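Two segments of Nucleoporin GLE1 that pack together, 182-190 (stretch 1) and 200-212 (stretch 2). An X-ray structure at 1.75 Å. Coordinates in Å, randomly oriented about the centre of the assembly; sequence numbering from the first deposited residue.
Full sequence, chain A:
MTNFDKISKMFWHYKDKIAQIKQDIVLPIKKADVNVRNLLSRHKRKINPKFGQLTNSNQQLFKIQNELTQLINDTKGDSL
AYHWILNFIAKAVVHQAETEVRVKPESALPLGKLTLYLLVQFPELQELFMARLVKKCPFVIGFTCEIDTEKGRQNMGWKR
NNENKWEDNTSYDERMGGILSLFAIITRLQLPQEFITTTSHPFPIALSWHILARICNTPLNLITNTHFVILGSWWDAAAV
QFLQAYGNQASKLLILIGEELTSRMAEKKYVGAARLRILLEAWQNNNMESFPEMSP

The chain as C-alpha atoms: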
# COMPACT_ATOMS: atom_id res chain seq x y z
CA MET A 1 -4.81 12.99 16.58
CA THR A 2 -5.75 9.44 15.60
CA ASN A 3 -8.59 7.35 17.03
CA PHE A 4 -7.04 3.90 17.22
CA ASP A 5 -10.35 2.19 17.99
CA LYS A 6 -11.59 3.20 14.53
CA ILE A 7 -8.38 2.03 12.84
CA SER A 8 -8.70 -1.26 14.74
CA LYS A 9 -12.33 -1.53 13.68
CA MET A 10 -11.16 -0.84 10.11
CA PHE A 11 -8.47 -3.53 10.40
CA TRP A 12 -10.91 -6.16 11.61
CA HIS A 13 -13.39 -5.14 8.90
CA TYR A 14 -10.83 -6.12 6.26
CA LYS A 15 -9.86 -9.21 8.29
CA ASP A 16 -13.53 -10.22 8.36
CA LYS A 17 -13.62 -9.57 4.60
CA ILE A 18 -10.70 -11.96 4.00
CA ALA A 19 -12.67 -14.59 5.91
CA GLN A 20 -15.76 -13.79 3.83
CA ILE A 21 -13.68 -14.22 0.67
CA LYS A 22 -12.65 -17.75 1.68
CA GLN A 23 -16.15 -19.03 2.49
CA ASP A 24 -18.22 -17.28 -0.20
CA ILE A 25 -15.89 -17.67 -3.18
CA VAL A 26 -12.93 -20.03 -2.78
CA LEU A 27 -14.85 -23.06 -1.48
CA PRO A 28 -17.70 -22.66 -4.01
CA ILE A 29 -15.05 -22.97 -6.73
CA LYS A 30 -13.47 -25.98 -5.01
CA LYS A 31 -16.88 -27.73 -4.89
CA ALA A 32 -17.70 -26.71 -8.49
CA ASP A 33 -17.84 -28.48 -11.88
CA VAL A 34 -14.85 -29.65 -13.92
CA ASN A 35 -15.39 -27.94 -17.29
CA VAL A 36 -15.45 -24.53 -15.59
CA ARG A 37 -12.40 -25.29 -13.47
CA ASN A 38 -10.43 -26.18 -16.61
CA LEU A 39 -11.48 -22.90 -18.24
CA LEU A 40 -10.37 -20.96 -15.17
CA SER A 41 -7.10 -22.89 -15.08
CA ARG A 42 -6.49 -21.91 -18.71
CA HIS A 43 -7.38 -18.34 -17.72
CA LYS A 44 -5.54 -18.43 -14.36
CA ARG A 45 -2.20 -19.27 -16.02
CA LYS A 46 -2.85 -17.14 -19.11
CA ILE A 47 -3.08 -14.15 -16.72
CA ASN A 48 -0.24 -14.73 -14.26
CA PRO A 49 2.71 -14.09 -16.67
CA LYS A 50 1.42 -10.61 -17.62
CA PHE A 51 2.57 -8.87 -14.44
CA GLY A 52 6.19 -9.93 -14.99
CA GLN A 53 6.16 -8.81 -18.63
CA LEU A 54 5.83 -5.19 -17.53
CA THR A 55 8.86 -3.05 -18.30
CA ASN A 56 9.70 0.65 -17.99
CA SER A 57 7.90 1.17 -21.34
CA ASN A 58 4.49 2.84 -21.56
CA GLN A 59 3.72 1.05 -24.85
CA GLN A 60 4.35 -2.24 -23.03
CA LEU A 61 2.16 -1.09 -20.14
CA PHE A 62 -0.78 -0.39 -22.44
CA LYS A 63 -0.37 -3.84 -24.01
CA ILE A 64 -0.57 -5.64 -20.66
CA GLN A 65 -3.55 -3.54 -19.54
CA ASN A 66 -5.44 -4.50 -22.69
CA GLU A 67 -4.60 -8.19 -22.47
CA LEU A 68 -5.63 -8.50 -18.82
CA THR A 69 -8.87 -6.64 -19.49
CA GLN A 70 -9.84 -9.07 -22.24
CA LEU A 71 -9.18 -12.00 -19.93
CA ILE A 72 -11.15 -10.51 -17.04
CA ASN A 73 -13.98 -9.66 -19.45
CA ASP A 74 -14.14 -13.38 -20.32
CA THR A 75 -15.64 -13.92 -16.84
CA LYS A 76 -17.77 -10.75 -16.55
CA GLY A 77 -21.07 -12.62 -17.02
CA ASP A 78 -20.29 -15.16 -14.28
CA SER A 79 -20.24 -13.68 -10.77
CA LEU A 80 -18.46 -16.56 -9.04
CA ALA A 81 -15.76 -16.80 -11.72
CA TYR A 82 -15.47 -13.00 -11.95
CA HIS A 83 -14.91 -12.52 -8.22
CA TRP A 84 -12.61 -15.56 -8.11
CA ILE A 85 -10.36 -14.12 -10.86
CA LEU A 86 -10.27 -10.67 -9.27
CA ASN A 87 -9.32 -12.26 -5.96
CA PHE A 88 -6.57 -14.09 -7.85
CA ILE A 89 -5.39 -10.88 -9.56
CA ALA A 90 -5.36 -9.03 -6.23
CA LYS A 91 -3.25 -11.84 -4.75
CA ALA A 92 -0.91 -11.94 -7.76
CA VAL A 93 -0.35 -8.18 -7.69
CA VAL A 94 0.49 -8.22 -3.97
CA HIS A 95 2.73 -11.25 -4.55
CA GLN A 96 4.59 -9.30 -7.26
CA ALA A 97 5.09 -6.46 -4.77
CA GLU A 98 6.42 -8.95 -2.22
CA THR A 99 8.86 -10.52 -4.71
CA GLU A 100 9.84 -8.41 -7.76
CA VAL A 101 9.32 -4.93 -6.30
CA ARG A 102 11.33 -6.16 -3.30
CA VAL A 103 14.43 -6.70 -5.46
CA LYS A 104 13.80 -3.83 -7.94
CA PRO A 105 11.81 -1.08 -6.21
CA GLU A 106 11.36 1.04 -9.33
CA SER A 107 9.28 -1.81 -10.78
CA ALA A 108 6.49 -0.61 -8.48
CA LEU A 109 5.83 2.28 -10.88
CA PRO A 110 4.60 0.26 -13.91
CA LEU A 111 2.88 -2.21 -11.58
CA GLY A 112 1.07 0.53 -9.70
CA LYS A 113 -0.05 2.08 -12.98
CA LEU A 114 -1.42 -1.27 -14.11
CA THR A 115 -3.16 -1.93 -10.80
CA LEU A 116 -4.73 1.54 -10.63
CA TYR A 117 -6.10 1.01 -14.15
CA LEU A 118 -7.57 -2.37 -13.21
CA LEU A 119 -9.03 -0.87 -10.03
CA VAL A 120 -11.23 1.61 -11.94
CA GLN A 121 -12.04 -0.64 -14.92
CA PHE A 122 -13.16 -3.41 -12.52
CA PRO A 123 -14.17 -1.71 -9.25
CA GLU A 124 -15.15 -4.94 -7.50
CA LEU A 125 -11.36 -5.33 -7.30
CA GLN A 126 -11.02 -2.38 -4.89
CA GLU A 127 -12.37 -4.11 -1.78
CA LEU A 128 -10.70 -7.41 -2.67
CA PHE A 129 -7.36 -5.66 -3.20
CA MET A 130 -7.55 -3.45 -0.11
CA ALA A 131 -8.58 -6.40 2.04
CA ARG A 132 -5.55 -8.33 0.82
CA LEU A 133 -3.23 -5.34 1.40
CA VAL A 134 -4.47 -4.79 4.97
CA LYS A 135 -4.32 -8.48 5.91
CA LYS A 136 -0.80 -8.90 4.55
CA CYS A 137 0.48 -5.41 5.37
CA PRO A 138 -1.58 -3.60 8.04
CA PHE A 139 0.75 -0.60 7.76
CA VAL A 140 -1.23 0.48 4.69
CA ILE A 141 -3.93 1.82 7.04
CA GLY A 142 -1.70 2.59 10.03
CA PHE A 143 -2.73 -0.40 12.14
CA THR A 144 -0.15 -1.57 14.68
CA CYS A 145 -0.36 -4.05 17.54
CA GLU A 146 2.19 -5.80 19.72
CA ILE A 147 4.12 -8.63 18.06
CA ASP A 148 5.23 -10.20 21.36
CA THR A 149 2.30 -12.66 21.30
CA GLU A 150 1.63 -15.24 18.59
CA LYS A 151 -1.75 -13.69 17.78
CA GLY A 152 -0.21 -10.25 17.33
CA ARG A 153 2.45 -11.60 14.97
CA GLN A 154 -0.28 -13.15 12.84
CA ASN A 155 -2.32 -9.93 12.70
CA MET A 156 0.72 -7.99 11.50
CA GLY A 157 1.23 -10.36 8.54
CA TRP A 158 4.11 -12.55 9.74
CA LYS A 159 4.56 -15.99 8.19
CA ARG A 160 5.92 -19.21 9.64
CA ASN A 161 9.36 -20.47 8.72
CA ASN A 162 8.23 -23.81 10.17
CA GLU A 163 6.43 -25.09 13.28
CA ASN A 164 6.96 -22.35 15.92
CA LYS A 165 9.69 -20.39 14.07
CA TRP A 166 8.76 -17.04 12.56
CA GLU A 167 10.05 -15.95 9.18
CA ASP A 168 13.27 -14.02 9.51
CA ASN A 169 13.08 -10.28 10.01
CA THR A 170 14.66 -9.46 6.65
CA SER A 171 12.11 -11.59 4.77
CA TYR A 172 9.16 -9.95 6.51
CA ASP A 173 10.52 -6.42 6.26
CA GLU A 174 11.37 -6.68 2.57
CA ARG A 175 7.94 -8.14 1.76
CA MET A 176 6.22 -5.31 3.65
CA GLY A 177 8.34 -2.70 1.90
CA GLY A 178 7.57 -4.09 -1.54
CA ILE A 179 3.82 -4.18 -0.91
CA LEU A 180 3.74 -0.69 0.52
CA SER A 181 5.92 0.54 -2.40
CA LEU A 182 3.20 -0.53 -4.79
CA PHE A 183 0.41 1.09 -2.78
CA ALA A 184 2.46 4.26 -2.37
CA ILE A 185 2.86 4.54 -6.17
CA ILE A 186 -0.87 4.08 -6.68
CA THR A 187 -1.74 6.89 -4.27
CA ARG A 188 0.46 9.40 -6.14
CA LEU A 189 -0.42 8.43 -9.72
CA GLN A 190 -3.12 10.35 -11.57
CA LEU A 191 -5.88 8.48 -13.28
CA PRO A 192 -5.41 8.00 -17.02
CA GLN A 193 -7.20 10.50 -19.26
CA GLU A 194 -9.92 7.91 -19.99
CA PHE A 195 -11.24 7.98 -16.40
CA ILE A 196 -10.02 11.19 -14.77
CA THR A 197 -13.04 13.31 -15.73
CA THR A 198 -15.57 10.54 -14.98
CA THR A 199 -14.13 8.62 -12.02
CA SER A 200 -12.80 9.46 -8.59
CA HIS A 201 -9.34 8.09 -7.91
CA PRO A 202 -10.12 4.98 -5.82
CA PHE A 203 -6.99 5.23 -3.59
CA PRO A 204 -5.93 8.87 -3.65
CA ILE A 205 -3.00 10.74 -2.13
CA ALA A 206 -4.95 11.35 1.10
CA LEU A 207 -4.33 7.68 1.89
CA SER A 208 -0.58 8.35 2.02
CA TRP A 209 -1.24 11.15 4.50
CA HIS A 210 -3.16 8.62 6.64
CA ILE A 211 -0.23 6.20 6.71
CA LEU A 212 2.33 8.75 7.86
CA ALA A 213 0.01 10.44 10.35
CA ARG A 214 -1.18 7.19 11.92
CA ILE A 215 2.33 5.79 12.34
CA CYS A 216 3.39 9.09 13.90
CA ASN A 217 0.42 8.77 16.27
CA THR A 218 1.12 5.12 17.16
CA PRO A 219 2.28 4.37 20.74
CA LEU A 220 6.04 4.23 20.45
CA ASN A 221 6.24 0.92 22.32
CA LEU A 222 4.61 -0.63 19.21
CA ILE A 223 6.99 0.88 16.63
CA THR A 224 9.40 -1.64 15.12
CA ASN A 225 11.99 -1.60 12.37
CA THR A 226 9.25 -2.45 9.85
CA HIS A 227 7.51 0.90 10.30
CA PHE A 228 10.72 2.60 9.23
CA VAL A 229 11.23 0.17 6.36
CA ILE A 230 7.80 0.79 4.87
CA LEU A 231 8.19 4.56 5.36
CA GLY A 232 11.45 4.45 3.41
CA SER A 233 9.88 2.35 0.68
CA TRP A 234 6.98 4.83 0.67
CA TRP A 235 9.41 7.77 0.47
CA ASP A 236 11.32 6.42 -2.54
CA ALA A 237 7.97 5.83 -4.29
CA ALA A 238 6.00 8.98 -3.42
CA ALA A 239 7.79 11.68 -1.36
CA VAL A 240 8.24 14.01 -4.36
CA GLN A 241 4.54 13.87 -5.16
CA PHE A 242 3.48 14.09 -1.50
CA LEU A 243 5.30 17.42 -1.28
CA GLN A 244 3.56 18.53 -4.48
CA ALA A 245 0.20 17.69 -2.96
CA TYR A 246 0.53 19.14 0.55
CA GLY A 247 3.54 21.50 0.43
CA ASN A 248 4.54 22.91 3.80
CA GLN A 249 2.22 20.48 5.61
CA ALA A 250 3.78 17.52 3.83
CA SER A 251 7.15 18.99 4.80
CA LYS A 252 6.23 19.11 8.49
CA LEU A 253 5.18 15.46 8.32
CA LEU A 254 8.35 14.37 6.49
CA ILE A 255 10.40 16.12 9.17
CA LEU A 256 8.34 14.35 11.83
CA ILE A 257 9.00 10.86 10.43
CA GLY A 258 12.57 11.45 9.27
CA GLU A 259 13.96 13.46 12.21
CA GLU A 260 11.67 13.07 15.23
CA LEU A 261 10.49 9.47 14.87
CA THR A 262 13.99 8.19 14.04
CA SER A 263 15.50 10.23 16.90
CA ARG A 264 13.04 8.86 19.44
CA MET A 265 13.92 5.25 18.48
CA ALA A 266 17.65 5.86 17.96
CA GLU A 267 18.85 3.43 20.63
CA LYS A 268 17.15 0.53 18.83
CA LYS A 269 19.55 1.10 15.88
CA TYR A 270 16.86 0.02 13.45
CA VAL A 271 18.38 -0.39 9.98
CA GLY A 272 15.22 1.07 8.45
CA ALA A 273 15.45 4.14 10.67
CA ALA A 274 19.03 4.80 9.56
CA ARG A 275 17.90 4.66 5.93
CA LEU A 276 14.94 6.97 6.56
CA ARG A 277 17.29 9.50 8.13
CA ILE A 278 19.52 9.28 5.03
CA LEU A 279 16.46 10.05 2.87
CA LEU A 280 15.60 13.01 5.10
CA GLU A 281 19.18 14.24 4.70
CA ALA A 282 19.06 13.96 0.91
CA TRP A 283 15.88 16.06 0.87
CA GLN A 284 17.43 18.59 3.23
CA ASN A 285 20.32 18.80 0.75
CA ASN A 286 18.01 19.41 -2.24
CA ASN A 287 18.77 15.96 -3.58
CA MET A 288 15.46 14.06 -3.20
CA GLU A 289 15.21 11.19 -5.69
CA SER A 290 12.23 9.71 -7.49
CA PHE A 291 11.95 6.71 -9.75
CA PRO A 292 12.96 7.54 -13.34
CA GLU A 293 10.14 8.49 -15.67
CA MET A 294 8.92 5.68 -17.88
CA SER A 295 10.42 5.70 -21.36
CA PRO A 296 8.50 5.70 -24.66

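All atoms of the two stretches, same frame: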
# COMPACT_ATOMS: atom_id res chain seq x y z
N LEU A 182 4.22 -0.50 -3.76
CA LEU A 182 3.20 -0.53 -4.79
C LEU A 182 2.03 0.37 -4.42
O LEU A 182 1.54 1.14 -5.25
CB LEU A 182 2.74 -1.96 -5.01
CG LEU A 182 1.57 -2.08 -5.99
CD1 LEU A 182 1.99 -1.66 -7.40
CD2 LEU A 182 0.96 -3.49 -6.00
N PHE A 183 1.54 0.27 -3.18
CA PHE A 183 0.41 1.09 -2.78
C PHE A 183 0.78 2.56 -2.81
O PHE A 183 -0.00 3.40 -3.27
CB PHE A 183 -0.07 0.68 -1.38
CG PHE A 183 -1.30 1.41 -0.91
CD1 PHE A 183 -2.53 1.14 -1.48
CD2 PHE A 183 -1.23 2.34 0.11
CE1 PHE A 183 -3.67 1.80 -1.05
CE2 PHE A 183 -2.36 3.00 0.55
CZ PHE A 183 -3.58 2.73 -0.03
N ALA A 184 1.98 2.89 -2.34
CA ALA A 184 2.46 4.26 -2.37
C ALA A 184 2.38 4.85 -3.78
O ALA A 184 1.85 5.95 -3.97
CB ALA A 184 3.88 4.32 -1.84
N ILE A 185 2.94 4.14 -4.76
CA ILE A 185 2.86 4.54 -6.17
C ILE A 185 1.42 4.85 -6.54
O ILE A 185 1.12 5.89 -7.14
CB ILE A 185 3.44 3.43 -7.08
CG1 ILE A 185 4.97 3.35 -6.95
CG2 ILE A 185 3.00 3.62 -8.54
CD1 ILE A 185 5.73 4.53 -7.55
N ILE A 186 0.51 3.91 -6.26
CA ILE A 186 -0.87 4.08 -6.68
C ILE A 186 -1.45 5.38 -6.11
O ILE A 186 -2.19 6.09 -6.81
CB ILE A 186 -1.70 2.85 -6.28
CG1 ILE A 186 -1.27 1.64 -7.12
CG2 ILE A 186 -3.20 3.12 -6.44
CD1 ILE A 186 -1.88 0.31 -6.72
N THR A 187 -1.13 5.71 -4.86
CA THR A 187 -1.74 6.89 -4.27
C THR A 187 -1.25 8.18 -4.92
O THR A 187 -1.96 9.19 -4.84
CB THR A 187 -1.51 7.00 -2.75
OG1 THR A 187 -0.12 7.23 -2.45
CG2 THR A 187 -2.02 5.76 -2.00
N ARG A 188 -0.08 8.18 -5.57
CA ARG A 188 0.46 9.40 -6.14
C ARG A 188 0.40 9.44 -7.67
O ARG A 188 0.79 10.44 -8.28
CB ARG A 188 1.90 9.63 -5.63
CG ARG A 188 2.98 8.61 -6.02
CD ARG A 188 3.40 8.69 -7.47
NE ARG A 188 4.77 8.20 -7.60
CZ ARG A 188 5.49 8.21 -8.72
NH1 ARG A 188 4.98 8.68 -9.84
NH2 ARG A 188 6.75 7.74 -8.69
N LEU A 189 -0.13 8.39 -8.29
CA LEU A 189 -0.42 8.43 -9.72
C LEU A 189 -1.76 9.11 -9.97
O LEU A 189 -2.70 8.99 -9.18
CB LEU A 189 -0.47 7.02 -10.31
CG LEU A 189 0.84 6.23 -10.39
CD1 LEU A 189 0.53 4.78 -10.73
CD2 LEU A 189 1.77 6.82 -11.41
N GLN A 190 -1.84 9.83 -11.10
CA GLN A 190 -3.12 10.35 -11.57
C GLN A 190 -3.81 9.30 -12.42
O GLN A 190 -3.18 8.49 -13.10
CB GLN A 190 -2.94 11.62 -12.40
CG GLN A 190 -2.21 12.74 -11.69
CD GLN A 190 -3.05 13.38 -10.61
OE1 GLN A 190 -4.28 13.41 -10.70
NE2 GLN A 190 -2.40 13.91 -9.59
N SER A 200 -13.67 9.09 -9.69
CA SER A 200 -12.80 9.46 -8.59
C SER A 200 -11.65 8.47 -8.49
O SER A 200 -11.83 7.27 -8.70
CB SER A 200 -13.58 9.48 -7.27
OG SER A 200 -14.64 10.42 -7.32
N HIS A 201 -10.47 8.97 -8.16
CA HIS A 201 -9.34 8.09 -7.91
C HIS A 201 -9.70 7.17 -6.75
O HIS A 201 -10.06 7.67 -5.67
CB HIS A 201 -8.11 8.93 -7.60
CG HIS A 201 -6.82 8.17 -7.59
ND1 HIS A 201 -6.61 7.04 -6.84
CD2 HIS A 201 -5.63 8.44 -8.19
CE1 HIS A 201 -5.37 6.62 -6.99
NE2 HIS A 201 -4.75 7.45 -7.82
N PRO A 202 -9.63 5.85 -6.90
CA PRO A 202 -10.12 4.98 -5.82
C PRO A 202 -9.21 4.91 -4.60
O PRO A 202 -9.67 4.47 -3.54
CB PRO A 202 -10.24 3.61 -6.52
CG PRO A 202 -9.23 3.67 -7.60
CD PRO A 202 -9.21 5.09 -8.09
N PHE A 203 -7.94 5.30 -4.71
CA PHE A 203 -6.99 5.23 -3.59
C PHE A 203 -6.08 6.44 -3.64
O PHE A 203 -4.88 6.33 -3.93
CB PHE A 203 -6.17 3.94 -3.63
CG PHE A 203 -7.01 2.70 -3.55
CD1 PHE A 203 -7.66 2.35 -2.39
CD2 PHE A 203 -7.15 1.90 -4.66
CE1 PHE A 203 -8.43 1.25 -2.35
CE2 PHE A 203 -7.91 0.80 -4.61
CZ PHE A 203 -8.54 0.47 -3.47
N PRO A 204 -6.60 7.61 -3.33
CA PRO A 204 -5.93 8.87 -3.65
C PRO A 204 -4.84 9.23 -2.63
O PRO A 204 -4.59 8.50 -1.67
CB PRO A 204 -7.09 9.87 -3.63
CG PRO A 204 -8.01 9.32 -2.57
CD PRO A 204 -7.97 7.82 -2.80
N ILE A 205 -4.19 10.37 -2.88
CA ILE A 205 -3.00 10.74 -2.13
C ILE A 205 -3.30 10.93 -0.65
O ILE A 205 -2.42 10.77 0.19
CB ILE A 205 -2.34 11.98 -2.78
CG1 ILE A 205 -0.96 12.26 -2.19
CG2 ILE A 205 -3.20 13.24 -2.64
CD1 ILE A 205 0.05 11.24 -2.54
N ALA A 206 -4.56 11.26 -0.31
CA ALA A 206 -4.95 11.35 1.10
C ALA A 206 -4.58 10.08 1.86
O ALA A 206 -4.31 10.14 3.06
CB ALA A 206 -6.46 11.59 1.22
N LEU A 207 -4.59 8.93 1.19
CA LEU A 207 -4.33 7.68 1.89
C LEU A 207 -2.87 7.57 2.31
O LEU A 207 -2.56 6.88 3.29
CB LEU A 207 -4.72 6.49 1.01
CG LEU A 207 -6.19 6.47 0.57
CD1 LEU A 207 -6.51 5.14 -0.07
CD2 LEU A 207 -7.14 6.74 1.74
N SER A 208 -1.96 8.23 1.58
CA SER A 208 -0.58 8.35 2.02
C SER A 208 -0.46 9.25 3.24
O SER A 208 0.35 8.97 4.13
CB SER A 208 0.32 8.89 0.90
OG SER A 208 0.73 7.85 0.03
N TRP A 209 -1.22 10.36 3.28
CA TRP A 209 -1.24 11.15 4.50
C TRP A 209 -1.66 10.29 5.69
O TRP A 209 -1.00 10.32 6.73
CB TRP A 209 -2.18 12.37 4.35
CG TRP A 209 -2.14 13.24 5.57
CD1 TRP A 209 -2.82 13.03 6.74
CD2 TRP A 209 -1.40 14.45 5.76
NE1 TRP A 209 -2.54 14.01 7.64
CE2 TRP A 209 -1.67 14.90 7.08
CE3 TRP A 209 -0.54 15.19 4.97
CZ2 TRP A 209 -1.10 16.05 7.61
CZ3 TRP A 209 0.03 16.35 5.50
CH2 TRP A 209 -0.25 16.76 6.81
N HIS A 210 -2.69 9.44 5.52
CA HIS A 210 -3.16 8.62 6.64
C HIS A 210 -2.05 7.73 7.18
O HIS A 210 -1.92 7.55 8.39
CB HIS A 210 -4.33 7.72 6.23
CG HIS A 210 -5.58 8.44 5.84
ND1 HIS A 210 -5.91 9.68 6.35
CD2 HIS A 210 -6.59 8.09 5.02
CE1 HIS A 210 -7.07 10.07 5.82
NE2 HIS A 210 -7.50 9.11 5.02
N ILE A 211 -1.28 7.12 6.28
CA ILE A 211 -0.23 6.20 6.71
C ILE A 211 0.78 6.91 7.59
O ILE A 211 1.12 6.43 8.68
CB ILE A 211 0.47 5.57 5.50
CG1 ILE A 211 -0.50 4.65 4.76
CG2 ILE A 211 1.72 4.77 5.95
CD1 ILE A 211 0.00 4.19 3.40
N LEU A 212 1.30 8.05 7.12
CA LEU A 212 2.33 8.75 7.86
C LEU A 212 1.79 9.29 9.17
O LEU A 212 2.45 9.18 10.21
CB LEU A 212 2.92 9.88 7.00
CG LEU A 212 4.08 9.48 6.08
CD1 LEU A 212 3.67 8.42 5.07
CD2 LEU A 212 4.67 10.69 5.36

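The end of helix 182-188 packs against a loop and the start of helix 206-212. The two axes run 135° apart and approach to 9.1 Å. Between the stretches 476 Å² is buried, both sides summed.

Thr187 lies at the centre, where the backbones come closest: its CA is 4.6 Å from Ile205 CA. Its chi1 is p. This turns Thr187 OG1 back to its own helix, 2.8 Å from Ala184 O, to which it donates a hydrogen bond. Thr187 OG1 also accepts a hydrogen bond from Ser208 OG at 2.7 Å, so the buried hydroxyl is used in both roles. Thr187 CA also makes a CA-H...O contact with Phe203 O at 3.2 Å.

The His201 CA-to-CB bond points toward the first stretch, and chi1 t places NE2 near the carbonyls at the helix end. His201 NE2 makes two weak hydrogen bonds, to Ile186 O at 3.1 Å and Leu189 O at 2.9 Å. His201 ND1 accepts a hydrogen bond from Phe203 N at 3.1 Å. Both nitrogens are thus engaged.

Phe183, chi1 t, starts sideways but extends its ring to the second stretch. Phe183 CZ is 3.8 Å from Leu207 CD1, and Phe183 CE2 is 3.9 Å from Ile211 CD1, both at the ring edge. Phe203 CB packs against Ile186 CG2 at 4.2 Å. Phe183, Ile186, Phe203 and Ile211 are buried, where apolar side chains need no polar partner.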